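Local coordinates for protein acyl-coenzyme A oxidase 3 (Yarrowia lipolytica, PDB 5YS9) that oxidises acyl-CoA substrates to (2E)-enoyl-CoA with FAD as cofactor, passing the electrons to O2 to give H2O2 in peroxisomal fatty acid beta-oxidation, at residues A565-I570 with L585-T590; K33-I38 with R627-G632; K492-A497 with A513-A518; N421-C426 with Q443-W448. All coordinates share one frame; numbering follows the deposited sequence.

Interaction 1. Residues A565-I570 with L585-T590; sequences AFYERI and LANLFT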
loop_
_atom_site.group_PDB
_atom_site.type_symbol
_atom_site.label_atom_id
_atom_site.label_comp_id
_atom_site.label_asym_id
_atom_site.label_seq_id
_atom_site.Cartn_x
_atom_site.Cartn_y
_atom_site.Cartn_z
ATOM N N ALA A 565 20.145 -12.683 12.812
ATOM C CA ALA A 565 19.536 -13.989 12.556
ATOM C C ALA A 565 19.885 -14.556 11.188
ATOM O O ALA A 565 20.111 -15.768 11.070
ATOM C CB ALA A 565 18.040 -13.931 12.747
ATOM N N PHE A 566 19.971 -13.702 10.163
ATOM C CA PHE A 566 20.402 -14.186 8.850
ATOM C C PHE A 566 21.803 -14.844 8.916
ATOM O O PHE A 566 21.971 -16.009 8.563
ATOM C CB PHE A 566 20.370 -13.036 7.819
ATOM C CG PHE A 566 20.107 -13.464 6.380
ATOM C CD1 PHE A 566 20.246 -14.787 5.937
ATOM C CD2 PHE A 566 19.766 -12.499 5.442
ATOM C CE1 PHE A 566 20.031 -15.124 4.595
ATOM C CE2 PHE A 566 19.550 -12.835 4.098
ATOM C CZ PHE A 566 19.693 -14.138 3.678
ATOM N N TYR A 567 22.788 -14.106 9.420
ATOM C CA TYR A 567 24.181 -14.615 9.531
ATOM C C TYR A 567 24.330 -15.850 10.435
ATOM O O TYR A 567 24.953 -16.846 10.036
ATOM C CB TYR A 567 25.109 -13.482 9.968
ATOM C CG TYR A 567 25.340 -12.429 8.889
ATOM C CD1 TYR A 567 25.766 -12.789 7.612
ATOM C CD2 TYR A 567 25.153 -11.055 9.145
ATOM C CE1 TYR A 567 26.002 -11.830 6.626
ATOM C CE2 TYR A 567 25.394 -10.082 8.158
ATOM C CZ TYR A 567 25.810 -10.485 6.904
ATOM O OH TYR A 567 26.080 -9.560 5.928
ATOM N N GLU A 568 23.687 -15.800 11.609
ATOM C CA GLU A 568 23.713 -16.913 12.581
ATOM C C GLU A 568 23.186 -18.198 11.996
ATOM O O GLU A 568 23.717 -19.268 12.277
ATOM C CB GLU A 568 22.939 -16.586 13.891
ATOM C CG GLU A 568 23.814 -16.342 15.135
ATOM C CD GLU A 568 23.471 -15.068 15.939
ATOM O OE1 GLU A 568 24.325 -14.139 15.937
ATOM O OE2 GLU A 568 22.379 -14.988 16.582
ATOM N N ARG A 569 22.130 -18.108 11.199
ATOM C CA ARG A 569 21.483 -19.305 10.631
ATOM C C ARG A 569 22.310 -19.860 9.474
ATOM O O ARG A 569 22.325 -21.065 9.262
ATOM C CB ARG A 569 20.030 -19.022 10.157
ATOM C CG ARG A 569 18.989 -18.680 11.240
ATOM C CD ARG A 569 18.643 -19.798 12.232
ATOM N NE ARG A 569 18.514 -21.119 11.613
ATOM C CZ ARG A 569 19.103 -22.246 12.032
ATOM N NH1 ARG A 569 19.865 -22.292 13.123
ATOM N NH2 ARG A 569 18.902 -23.362 11.345
ATOM N N ILE A 570 22.989 -18.981 8.737
ATOM C CA ILE A 570 23.922 -19.390 7.665
ATOM C C ILE A 570 25.098 -20.162 8.269
ATOM O O ILE A 570 25.395 -21.270 7.833
ATOM C CB ILE A 570 24.437 -18.178 6.837
ATOM C CG1 ILE A 570 23.287 -17.554 6.022
ATOM C CG2 ILE A 570 25.553 -18.612 5.895
ATOM C CD1 ILE A 570 23.531 -16.146 5.482
ATOM N N LEU A 585 23.503 -12.890 -0.519
ATOM C CA LEU A 585 22.174 -12.384 -0.153
ATOM C C LEU A 585 22.230 -11.560 1.116
ATOM O O LEU A 585 21.728 -10.431 1.134
ATOM C CB LEU A 585 21.157 -13.513 0.092
ATOM C CG LEU A 585 20.157 -13.885 -0.997
ATOM C CD1 LEU A 585 19.046 -14.731 -0.372
ATOM C CD2 LEU A 585 19.563 -12.660 -1.693
ATOM N N ALA A 586 22.826 -12.159 2.164
ATOM C CA ALA A 586 22.902 -11.542 3.510
ATOM C C ALA A 586 23.626 -10.191 3.482
ATOM O O ALA A 586 23.142 -9.196 4.030
ATOM C CB ALA A 586 23.559 -12.489 4.503
ATOM N N ASN A 587 24.746 -10.145 2.780
ATOM C CA ASN A 587 25.496 -8.877 2.625
ATOM C C ASN A 587 24.710 -7.819 1.937
ATOM O O ASN A 587 24.787 -6.671 2.346
ATOM C CB ASN A 587 26.824 -9.082 1.895
ATOM C CG ASN A 587 27.879 -9.724 2.778
ATOM O OD1 ASN A 587 27.598 -10.225 3.876
ATOM N ND2 ASN A 587 29.102 -9.680 2.314
ATOM N N LEU A 588 23.936 -8.207 0.915
ATOM C CA LEU A 588 23.059 -7.256 0.192
ATOM C C LEU A 588 22.011 -6.739 1.153
ATOM O O LEU A 588 21.868 -5.532 1.317
ATOM C CB LEU A 588 22.411 -7.895 -1.038
ATOM C CG LEU A 588 21.515 -7.009 -1.917
ATOM C CD1 LEU A 588 22.145 -5.643 -2.315
ATOM C CD2 LEU A 588 21.107 -7.794 -3.150
ATOM N N PHE A 589 21.339 -7.647 1.862
ATOM C CA PHE A 589 20.384 -7.215 2.864
ATOM C C PHE A 589 21.015 -6.163 3.783
ATOM O O PHE A 589 20.497 -5.041 3.929
ATOM C CB PHE A 589 19.837 -8.402 3.670
ATOM C CG PHE A 589 18.905 -7.996 4.762
ATOM C CD1 PHE A 589 17.704 -7.354 4.461
ATOM C CD2 PHE A 589 19.245 -8.187 6.103
ATOM C CE1 PHE A 589 16.851 -6.926 5.488
ATOM C CE2 PHE A 589 18.384 -7.782 7.124
ATOM C CZ PHE A 589 17.184 -7.163 6.814
ATOM N N THR A 590 22.158 -6.522 4.343
ATOM C CA THR A 590 22.706 -5.807 5.445
ATOM C C THR A 590 23.272 -4.452 4.988
ATOM O O THR A 590 23.071 -3.416 5.661
ATOM C CB THR A 590 23.750 -6.671 6.189
ATOM O OG1 THR A 590 23.128 -7.839 6.755
ATOM C CG2 THR A 590 24.403 -5.878 7.303
#

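Interaction 2. Residues K33-I38 with R627-G632; sequences KVKFPI and RDQVAG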
loop_
_atom_site.group_PDB
_atom_site.type_symbol
_atom_site.label_atom_id
_atom_site.label_comp_id
_atom_site.label_asym_id
_atom_site.label_seq_id
_atom_site.Cartn_x
_atom_site.Cartn_y
_atom_site.Cartn_z
ATOM N N LYS A 33 22.390 -20.423 -15.587
ATOM C CA LYS A 33 23.504 -19.802 -14.804
ATOM C C LYS A 33 23.678 -20.349 -13.380
ATOM O O LYS A 33 24.717 -20.203 -12.765
ATOM C CB LYS A 33 23.282 -18.287 -14.687
ATOM C CG LYS A 33 23.121 -17.625 -16.036
ATOM C CD LYS A 33 22.671 -16.198 -15.895
ATOM C CE LYS A 33 22.720 -15.492 -17.233
ATOM N NZ LYS A 33 22.216 -14.117 -17.004
ATOM N N VAL A 34 22.631 -20.951 -12.850
ATOM C CA VAL A 34 22.553 -21.281 -11.440
ATOM C C VAL A 34 23.716 -22.190 -11.030
ATOM O O VAL A 34 23.944 -23.194 -11.665
ATOM C CB VAL A 34 21.168 -21.902 -11.168
ATOM C CG1 VAL A 34 21.128 -22.732 -9.894
ATOM C CG2 VAL A 34 20.137 -20.784 -11.131
ATOM N N LYS A 35 24.444 -21.833 -9.972
ATOM C CA LYS A 35 25.679 -22.571 -9.600
ATOM C C LYS A 35 25.517 -23.552 -8.481
ATOM O O LYS A 35 26.381 -24.364 -8.262
ATOM C CB LYS A 35 26.802 -21.609 -9.253
ATOM C CG LYS A 35 27.535 -21.125 -10.495
ATOM C CD LYS A 35 27.976 -19.677 -10.342
ATOM C CE LYS A 35 29.417 -19.476 -10.738
ATOM N NZ LYS A 35 29.661 -18.014 -10.730
ATOM N N PHE A 36 24.386 -23.516 -7.808
ATOM C CA PHE A 36 24.113 -24.407 -6.696
ATOM C C PHE A 36 22.959 -25.322 -7.062
ATOM O O PHE A 36 22.175 -25.017 -7.955
ATOM C CB PHE A 36 23.806 -23.620 -5.414
ATOM C CG PHE A 36 22.739 -22.570 -5.565
ATOM C CD1 PHE A 36 21.417 -22.872 -5.338
ATOM C CD2 PHE A 36 23.078 -21.258 -5.882
ATOM C CE1 PHE A 36 20.441 -21.889 -5.435
ATOM C CE2 PHE A 36 22.106 -20.282 -6.004
ATOM C CZ PHE A 36 20.781 -20.593 -5.782
ATOM N N PRO A 37 22.868 -26.468 -6.386
ATOM C CA PRO A 37 21.671 -27.285 -6.575
ATOM C C PRO A 37 20.570 -26.652 -5.745
ATOM O O PRO A 37 20.791 -26.290 -4.567
ATOM C CB PRO A 37 22.081 -28.666 -6.020
ATOM C CG PRO A 37 23.238 -28.416 -5.110
ATOM C CD PRO A 37 23.796 -27.033 -5.384
ATOM N N ILE A 38 19.401 -26.522 -6.353
ATOM C CA ILE A 38 18.308 -25.736 -5.780
ATOM C C ILE A 38 17.796 -26.419 -4.509
ATOM O O ILE A 38 17.575 -25.753 -3.504
ATOM C CB ILE A 38 17.192 -25.466 -6.829
ATOM C CG1 ILE A 38 17.734 -24.553 -7.955
ATOM C CG2 ILE A 38 15.960 -24.828 -6.202
ATOM C CD1 ILE A 38 18.139 -25.274 -9.216
ATOM N N ARG A 627 21.841 -10.960 -8.708
ATOM C CA ARG A 627 21.181 -11.024 -9.990
ATOM C C ARG A 627 21.568 -12.193 -10.871
ATOM O O ARG A 627 20.718 -12.742 -11.563
ATOM C CB ARG A 627 21.417 -9.746 -10.759
ATOM C CG ARG A 627 20.737 -9.751 -12.123
ATOM C CD ARG A 627 21.712 -10.107 -13.224
ATOM N NE ARG A 627 21.113 -10.161 -14.536
ATOM C CZ ARG A 627 20.423 -11.201 -15.001
ATOM N NH1 ARG A 627 19.957 -11.165 -16.236
ATOM N NH2 ARG A 627 20.191 -12.284 -14.240
ATOM N N ASP A 628 22.830 -12.584 -10.850
ATOM C CA ASP A 628 23.304 -13.665 -11.690
ATOM C C ASP A 628 22.605 -14.964 -11.346
ATOM O O ASP A 628 22.319 -15.765 -12.207
ATOM C CB ASP A 628 24.811 -13.820 -11.561
ATOM C CG ASP A 628 25.387 -14.757 -12.586
ATOM O OD1 ASP A 628 25.342 -14.427 -13.773
ATOM O OD2 ASP A 628 25.887 -15.823 -12.215
ATOM N N GLN A 629 22.353 -15.165 -10.065
ATOM C CA GLN A 629 21.794 -16.399 -9.558
ATOM C C GLN A 629 20.308 -16.322 -9.259
ATOM O O GLN A 629 19.782 -17.154 -8.555
ATOM C CB GLN A 629 22.546 -16.850 -8.307
ATOM C CG GLN A 629 24.016 -17.158 -8.518
ATOM C CD GLN A 629 24.252 -18.388 -9.354
ATOM O OE1 GLN A 629 23.883 -19.485 -8.985
ATOM N NE2 GLN A 629 24.875 -18.204 -10.483
ATOM N N VAL A 630 19.628 -15.322 -9.790
ATOM C CA VAL A 630 18.274 -15.002 -9.363
ATOM C C VAL A 630 17.268 -16.131 -9.544
ATOM O O VAL A 630 16.404 -16.318 -8.714
ATOM C CB VAL A 630 17.754 -13.749 -10.078
ATOM C CG1 VAL A 630 17.648 -13.997 -11.561
ATOM C CG2 VAL A 630 16.416 -13.327 -9.511
ATOM N N ALA A 631 17.375 -16.872 -10.629
ATOM C CA ALA A 631 16.499 -17.994 -10.869
ATOM C C ALA A 631 16.649 -19.067 -9.809
ATOM O O ALA A 631 15.688 -19.698 -9.452
ATOM C CB ALA A 631 16.738 -18.566 -12.243
ATOM N N GLY A 632 17.869 -19.315 -9.354
ATOM C CA GLY A 632 18.079 -20.244 -8.265
ATOM C C GLY A 632 17.485 -19.843 -6.930
ATOM O O GLY A 632 16.830 -20.631 -6.282
HETATM O O HOH W 1 23.885 -12.290 -15.627
HETATM O O HOH W 2 26.645 -18.216 -13.634
#

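Interaction 3. Residues K492-A497 with A513-A518; sequences KGLEQA and AWEKVA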
loop_
_atom_site.group_PDB
_atom_site.type_symbol
_atom_site.label_atom_id
_atom_site.label_comp_id
_atom_site.label_asym_id
_atom_site.label_seq_id
_atom_site.Cartn_x
_atom_site.Cartn_y
_atom_site.Cartn_z
ATOM N N LYS A 492 30.639 -2.690 25.835
ATOM C CA LYS A 492 31.160 -1.325 25.973
ATOM C C LYS A 492 32.309 -1.030 24.990
ATOM O O LYS A 492 32.781 0.106 24.904
ATOM C CB LYS A 492 31.627 -1.065 27.403
ATOM C CG LYS A 492 30.809 -1.688 28.537
ATOM C CD LYS A 492 29.312 -1.464 28.455
ATOM C CE LYS A 492 28.907 -0.009 28.419
ATOM N NZ LYS A 492 27.419 0.025 28.532
ATOM N N GLY A 493 32.738 -2.042 24.239
ATOM C CA GLY A 493 33.594 -1.831 23.071
ATOM C C GLY A 493 32.933 -0.982 22.007
ATOM O O GLY A 493 33.623 -0.394 21.190
ATOM N N LEU A 494 31.597 -0.932 22.024
ATOM C CA LEU A 494 30.771 -0.183 21.052
ATOM C C LEU A 494 30.817 1.319 21.229
ATOM O O LEU A 494 30.521 2.036 20.283
ATOM C CB LEU A 494 29.289 -0.622 21.129
ATOM C CG LEU A 494 28.928 -2.091 20.818
ATOM C CD1 LEU A 494 27.445 -2.414 21.033
ATOM C CD2 LEU A 494 29.366 -2.449 19.407
ATOM N N GLU A 495 31.139 1.796 22.434
ATOM C CA GLU A 495 31.262 3.238 22.680
ATOM C C GLU A 495 32.277 3.854 21.706
ATOM O O GLU A 495 31.986 4.836 21.056
ATOM C CB GLU A 495 31.652 3.546 24.143
ATOM C CG GLU A 495 30.615 3.088 25.171
ATOM C CD GLU A 495 31.017 3.258 26.648
ATOM O OE1 GLU A 495 32.202 3.168 27.031
ATOM O OE2 GLU A 495 30.105 3.453 27.453
ATOM N N GLN A 496 33.442 3.229 21.594
ATOM C CA GLN A 496 34.567 3.736 20.800
ATOM C C GLN A 496 34.532 3.203 19.354
ATOM O O GLN A 496 35.115 3.818 18.473
ATOM C CB GLN A 496 35.931 3.319 21.419
ATOM C CG GLN A 496 36.086 3.408 22.946
ATOM C CD GLN A 496 36.332 4.819 23.457
ATOM O OE1 GLN A 496 35.459 5.443 24.072
ATOM N NE2 GLN A 496 37.531 5.323 23.214
ATOM N N ALA A 497 33.890 2.052 19.126
ATOM C CA ALA A 497 33.934 1.348 17.821
ATOM C C ALA A 497 33.669 2.229 16.581
ATOM O O ALA A 497 32.762 3.090 16.577
ATOM C CB ALA A 497 32.984 0.151 17.831
ATOM N N ALA A 513 28.406 -2.991 13.401
ATOM C CA ALA A 513 27.852 -1.696 13.024
ATOM C C ALA A 513 26.340 -1.545 13.368
ATOM O O ALA A 513 25.911 -0.471 13.742
ATOM C CB ALA A 513 28.104 -1.445 11.539
ATOM N N TRP A 514 25.562 -2.625 13.240
ATOM C CA TRP A 514 24.150 -2.639 13.694
ATOM C C TRP A 514 24.012 -2.677 15.227
ATOM O O TRP A 514 23.051 -2.109 15.792
ATOM C CB TRP A 514 23.340 -3.779 13.016
ATOM C CG TRP A 514 22.965 -3.379 11.661
ATOM C CD1 TRP A 514 23.523 -3.799 10.488
ATOM C CD2 TRP A 514 21.998 -2.378 11.319
ATOM N NE1 TRP A 514 22.948 -3.115 9.428
ATOM C CE2 TRP A 514 22.013 -2.242 9.910
ATOM C CE3 TRP A 514 21.123 -1.569 12.072
ATOM C CZ2 TRP A 514 21.165 -1.346 9.228
ATOM C CZ3 TRP A 514 20.270 -0.694 11.403
ATOM C CH2 TRP A 514 20.310 -0.576 9.984
ATOM N N GLU A 515 24.949 -3.354 15.892
ATOM C CA GLU A 515 25.033 -3.307 17.354
ATOM C C GLU A 515 25.365 -1.904 17.816
ATOM O O GLU A 515 24.766 -1.416 18.796
ATOM C CB GLU A 515 26.022 -4.357 17.907
ATOM C CG GLU A 515 25.569 -5.803 17.669
ATOM C CD GLU A 515 26.508 -6.853 18.272
ATOM O OE1 GLU A 515 27.636 -6.512 18.712
ATOM O OE2 GLU A 515 26.122 -8.043 18.329
ATOM N N LYS A 516 26.253 -1.212 17.100
ATOM C CA LYS A 516 26.568 0.128 17.513
ATOM C C LYS A 516 25.358 1.063 17.472
ATOM O O LYS A 516 25.072 1.743 18.422
ATOM C CB LYS A 516 27.694 0.767 16.688
ATOM C CG LYS A 516 28.364 1.879 17.508
ATOM C CD LYS A 516 28.997 2.975 16.698
ATOM C CE LYS A 516 29.485 4.117 17.581
ATOM N NZ LYS A 516 30.813 3.874 18.202
ATOM N N VAL A 517 24.693 1.141 16.338
ATOM C CA VAL A 517 23.619 2.115 16.174
ATOM C C VAL A 517 22.387 1.777 17.065
ATOM O O VAL A 517 21.749 2.685 17.561
ATOM C CB VAL A 517 23.250 2.333 14.672
ATOM C CG1 VAL A 517 24.480 2.824 13.902
ATOM C CG2 VAL A 517 22.677 1.067 14.028
ATOM N N ALA A 518 22.098 0.488 17.283
ATOM C CA ALA A 518 21.052 0.058 18.218
ATOM C C ALA A 518 21.377 0.481 19.625
ATOM O O ALA A 518 20.582 1.156 20.280
ATOM C CB ALA A 518 20.878 -1.457 18.182
#

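Interaction 4. Residues N421-C426 with Q443-W448; sequences NIIDQC and QAYADW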
loop_
_atom_site.group_PDB
_atom_site.type_symbol
_atom_site.label_atom_id
_atom_site.label_comp_id
_atom_site.label_asym_id
_atom_site.label_seq_id
_atom_site.Cartn_x
_atom_site.Cartn_y
_atom_site.Cartn_z
ATOM N N ASN A 421 4.973 -3.988 2.012
ATOM C CA ASN A 421 5.735 -3.150 1.093
ATOM C C ASN A 421 6.192 -3.943 -0.134
ATOM O O ASN A 421 6.333 -3.375 -1.210
ATOM C CB ASN A 421 6.955 -2.540 1.796
ATOM C CG ASN A 421 6.577 -1.646 2.953
ATOM O OD1 ASN A 421 5.498 -1.057 2.961
ATOM N ND2 ASN A 421 7.472 -1.536 3.940
ATOM N N ILE A 422 6.486 -5.230 0.067
ATOM C CA ILE A 422 7.019 -6.092 -0.978
ATOM C C ILE A 422 5.927 -6.400 -1.997
ATOM O O ILE A 422 6.139 -6.323 -3.218
ATOM C CB ILE A 422 7.577 -7.427 -0.404
ATOM C CG1 ILE A 422 8.891 -7.188 0.365
ATOM C CG2 ILE A 422 7.797 -8.452 -1.533
ATOM C CD1 ILE A 422 9.430 -8.426 1.069
ATOM N N ILE A 423 4.762 -6.769 -1.483
ATOM C CA ILE A 423 3.597 -6.953 -2.341
ATOM C C ILE A 423 3.428 -5.678 -3.187
ATOM O O ILE A 423 3.342 -5.763 -4.425
ATOM C CB ILE A 423 2.309 -7.252 -1.554
ATOM C CG1 ILE A 423 2.404 -8.600 -0.804
ATOM C CG2 ILE A 423 1.109 -7.327 -2.496
ATOM C CD1 ILE A 423 1.396 -8.742 0.339
ATOM N N ASP A 424 3.456 -4.519 -2.529
ATOM C CA ASP A 424 3.220 -3.275 -3.204
ATOM C C ASP A 424 4.301 -2.952 -4.215
ATOM O O ASP A 424 3.996 -2.572 -5.326
ATOM C CB ASP A 424 3.105 -2.118 -2.217
ATOM C CG ASP A 424 2.521 -0.890 -2.870
ATOM O OD1 ASP A 424 1.333 -0.931 -3.170
ATOM O OD2 ASP A 424 3.234 0.084 -3.125
ATOM N N GLN A 425 5.557 -3.084 -3.809
ATOM C CA GLN A 425 6.726 -2.860 -4.685
ATOM C C GLN A 425 6.805 -3.825 -5.847
ATOM O O GLN A 425 7.092 -3.407 -6.947
ATOM C CB GLN A 425 8.027 -2.994 -3.886
ATOM C CG GLN A 425 8.364 -1.771 -3.054
ATOM C CD GLN A 425 8.859 -0.624 -3.898
ATOM O OE1 GLN A 425 8.611 0.521 -3.569
ATOM N NE2 GLN A 425 9.580 -0.926 -4.997
ATOM N N CYS A 426 6.539 -5.089 -5.590
ATOM C CA CYS A 426 6.570 -6.086 -6.631
ATOM C C CYS A 426 5.522 -5.766 -7.667
ATOM O O CYS A 426 5.728 -5.986 -8.843
ATOM C CB CYS A 426 6.404 -7.488 -6.067
ATOM S SG CYS A 426 7.910 -8.134 -5.336
ATOM N N GLN A 443 -5.434 -8.214 -4.730
ATOM C CA GLN A 443 -6.130 -9.017 -3.734
ATOM C C GLN A 443 -5.199 -9.414 -2.539
ATOM O O GLN A 443 -5.545 -9.259 -1.328
ATOM C CB GLN A 443 -6.819 -10.257 -4.345
ATOM C CG GLN A 443 -7.996 -10.752 -3.494
ATOM C CD GLN A 443 -9.063 -9.647 -3.118
ATOM O OE1 GLN A 443 -9.095 -9.184 -1.958
ATOM N NE2 GLN A 443 -9.934 -9.267 -4.055
ATOM N N ALA A 444 -4.009 -9.883 -2.861
ATOM C CA ALA A 444 -3.041 -10.145 -1.823
ATOM C C ALA A 444 -2.758 -8.895 -0.919
ATOM O O ALA A 444 -2.701 -9.009 0.286
ATOM C CB ALA A 444 -1.792 -10.629 -2.482
ATOM N N TYR A 445 -2.590 -7.724 -1.500
ATOM C CA TYR A 445 -2.316 -6.558 -0.687
ATOM C C TYR A 445 -3.462 -6.201 0.264
ATOM O O TYR A 445 -3.267 -5.946 1.434
ATOM C CB TYR A 445 -1.970 -5.372 -1.577
ATOM C CG TYR A 445 -1.539 -4.183 -0.798
ATOM C CD1 TYR A 445 -0.247 -4.065 -0.340
ATOM C CD2 TYR A 445 -2.435 -3.193 -0.476
ATOM C CE1 TYR A 445 0.143 -2.983 0.402
ATOM C CE2 TYR A 445 -2.056 -2.110 0.268
ATOM C CZ TYR A 445 -0.765 -2.017 0.709
ATOM O OH TYR A 445 -0.387 -0.940 1.452
ATOM N N ALA A 446 -4.664 -6.229 -0.265
ATOM C CA ALA A 446 -5.895 -6.009 0.490
ATOM C C ALA A 446 -6.087 -7.042 1.552
ATOM O O ALA A 446 -6.551 -6.722 2.622
ATOM C CB ALA A 446 -7.097 -6.046 -0.454
ATOM N N ASP A 447 -5.842 -8.302 1.238
ATOM C CA ASP A 447 -5.905 -9.360 2.235
ATOM C C ASP A 447 -4.817 -9.304 3.307
ATOM O O ASP A 447 -5.070 -9.559 4.465
ATOM C CB ASP A 447 -5.919 -10.734 1.573
ATOM C CG ASP A 447 -7.192 -11.016 0.823
ATOM O OD1 ASP A 447 -8.148 -10.255 0.936
ATOM O OD2 ASP A 447 -7.239 -12.010 0.100
ATOM N N TRP A 448 -3.593 -9.006 2.903
ATOM C CA TRP A 448 -2.466 -9.007 3.830
ATOM C C TRP A 448 -2.522 -7.972 4.937
ATOM O O TRP A 448 -2.125 -8.225 6.048
ATOM C CB TRP A 448 -1.123 -8.904 3.106
ATOM C CG TRP A 448 0.026 -8.899 4.075
ATOM C CD1 TRP A 448 0.707 -7.824 4.505
ATOM C CD2 TRP A 448 0.532 -10.010 4.800
ATOM N NE1 TRP A 448 1.633 -8.188 5.423
ATOM C CE2 TRP A 448 1.550 -9.535 5.623
ATOM C CE3 TRP A 448 0.242 -11.369 4.810
ATOM C CZ2 TRP A 448 2.283 -10.365 6.444
ATOM C CZ3 TRP A 448 0.968 -12.186 5.623
ATOM C CH2 TRP A 448 1.969 -11.689 6.432
#

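Interaction 1. Residues A565-I570 with L585-T590
Helix segments 565-570 and 585-590 run antiparallel, 167° between their N-to-C directions, with axes 10.2 Å apart and the backbones nearest at Phe566 and Ala586. The methyl of Ala586 is the hub, entering between two aromatic side chains that reach across from the first helix. CG of Phe566 lies anti to the backbone N, which brings the ring over to Ala586, whose CB sits above the ring centre in a CH-pi contact, 3.9 Å from the centroid. The far end of the same ring goes on to Leu585, CZ meeting CB at 3.9 Å, while its edge faces CD2 of Phe589. CG of Tyr567 instead lies beside the backbone N, and its ring passes the other way, CE1 coming 3.3 Å from Ala586 CB. CD1 of Ile570 touches the same methyl. Helices 547-573 and 579-596, joined by a short connection, form an antiparallel helical hairpin in the all-helical C-terminal part of the acyl-CoA oxidase fold, with helices 349-385, 507-534 and 609-628 packed around it. At the end of its ring Tyr567 gives its OH proton to Asn587 OD1 at 2.6 Å, from 28° above the carbonyl plane, with ring and amide planes 70° apart. The amide is held at its other end too, ND2 bonding to Tyr622 OH and to the carbonyl oxygen of Lys505. Thr590 meets Tyr567 tip to tip, and its OG1 donates back along its own helix to Ala586 O, 3.0 Å away, an oxygen that also accepts from Thr590 N.

Interaction 2. Residues K33-I38 with R627-G632
Gln629 has CG anti to its carbonyl carbon and bends at chi2 (-69°), so its amide lies along the irregular loop 33-38. There the amide bridges two backbone groups: OE1 accepts from Lys35 N at 2.6 Å, in the carbonyl plane and on a lone pair, while NE2 donates to Lys33 O at 3.0 Å from above that carbonyl's plane. NE2 also bonds Asp628 OD2 at 3.1 Å, which fixes the amide's rotation. Phe36, its CG in the crowded position between backbone N and carbonyl carbon (chi1 52°), turns its ring edge to Gly632, with CZ 3.6 Å from Gly632 C. Val34 CG2 lies against Gly632 N, so valine and phenylalanine both pack on the glycine backbone. The contact joins the N-terminal region to the junction of helices 609-628 and 630-635, with Gln629 as N-cap residue of the second. Extended Lys33 carries NZ over a face of the Arg627 guanidinium, 3.8 Å from NH1. Glu30 forms salt bridges with both cations and Asp347 with Arg627, while one water links Lys33 NZ to Asp628 OD1 and another joins Lys33 O to OD2. These carboxylates probably offset the repulsion between the two cations and favour the charged form of Lys33.

Interaction 3. Residues K492-A497 with A513-A518
Leu494 lays its branched end against the backbone of helix 507-534, CD1 reaching Glu515 O at 3.6 Å and CD2 lying near Lys516 N. Its CG is anti to the carbonyl carbon, and the side chain crosses that of Glu515 at about a right angle, CD1 standing 3.9 Å from Glu515 CB. Glu512 and Asn519 of the same helix also touch this leucine, so it beds along one side of the helix. Beside it runs Lys516, with CG anti to its backbone N and the chain extended until chi4 (82°) turns NZ into the curve of the opposing backbone. There the ammonium meets three carbonyl oxygens: Ala497 O at 2.7 Å, Leu494 O at 2.8 Å and, weakly, Glu495 O at 3.2 Å. The first two bonds lie in their carbonyl planes, the Ala497 one on a lone pair; at Leu494 O the C=O...donor angle opens to 160°. Segment 492-497 has helical backbone angles through Gln496 but few regular bonds, so the lysine takes up carbonyls at the end of this irregular turn. The contact fastens the connection between helices 458-477 and 507-534 back onto the latter, while Phe606 and Glu604 pack on the lysine from elsewhere in the chain. Gathering carbonyl oxygens round one buried ammonium spreads its charge over several dipoles, which would be expected to keep Lys516 protonated.

Interaction 4. Residues N421-C426 with Q443-W448
Two antiparallel helices, 391-428 and 441-448, pack here in the C-alpha1 helical domain of the acyl-CoA oxidase fold, their segment axes 9.5 Å apart at a crossing angle of -162°. Along the first segment, Ile423 is the residue that fills the interface. Its CG2, anti to the backbone N, meets Tyr445 CB at 3.8 Å near the plane of that ring and lies further from Ala444 CB; CD1, at the end of the other branch, reaches Trp448 CB at 3.7 Å. The indole has its CG anti to the backbone N and is fixed by NE1 bonding to Thr416 O on the first helix. Next comes Asp424, whose OD1 forms a salt bridge with Arg427 and accepts a hydrogen bond from Tyr445 OH of the second subunit. That bond is repeated in reverse across the dimer, where the two Tyr445 rings also meet, so the helix pair belongs to the subunit interface as well. Within the chain, Asp424 sets its OD1 over one face of the Tyr445 ring, toward the rim, while its CB stands 4.0 Å from Tyr445 CE1.

Interactions 1 and 4 are buried contacts between antiparallel helices, yet the first adds a tyrosine-asparagine bond to its aromatic packing, whereas the second has no polar bond between its segments; Asp424 and Tyr445 turn their polar ends to the second subunit. Interactions 2 and 3 lie further out, only partly buried, and each fixes a loop by giving its backbone a polar side chain: a neutral amide in interaction 2, an ammonium in interaction 3. Interaction 2 closes a loop of the chain in which the other three are nested. Helix 507-534, one side of interaction 3, also packs against the hairpin of interaction 1, Thr590 CG2 lying 3.8 Å from Trp514 NE1.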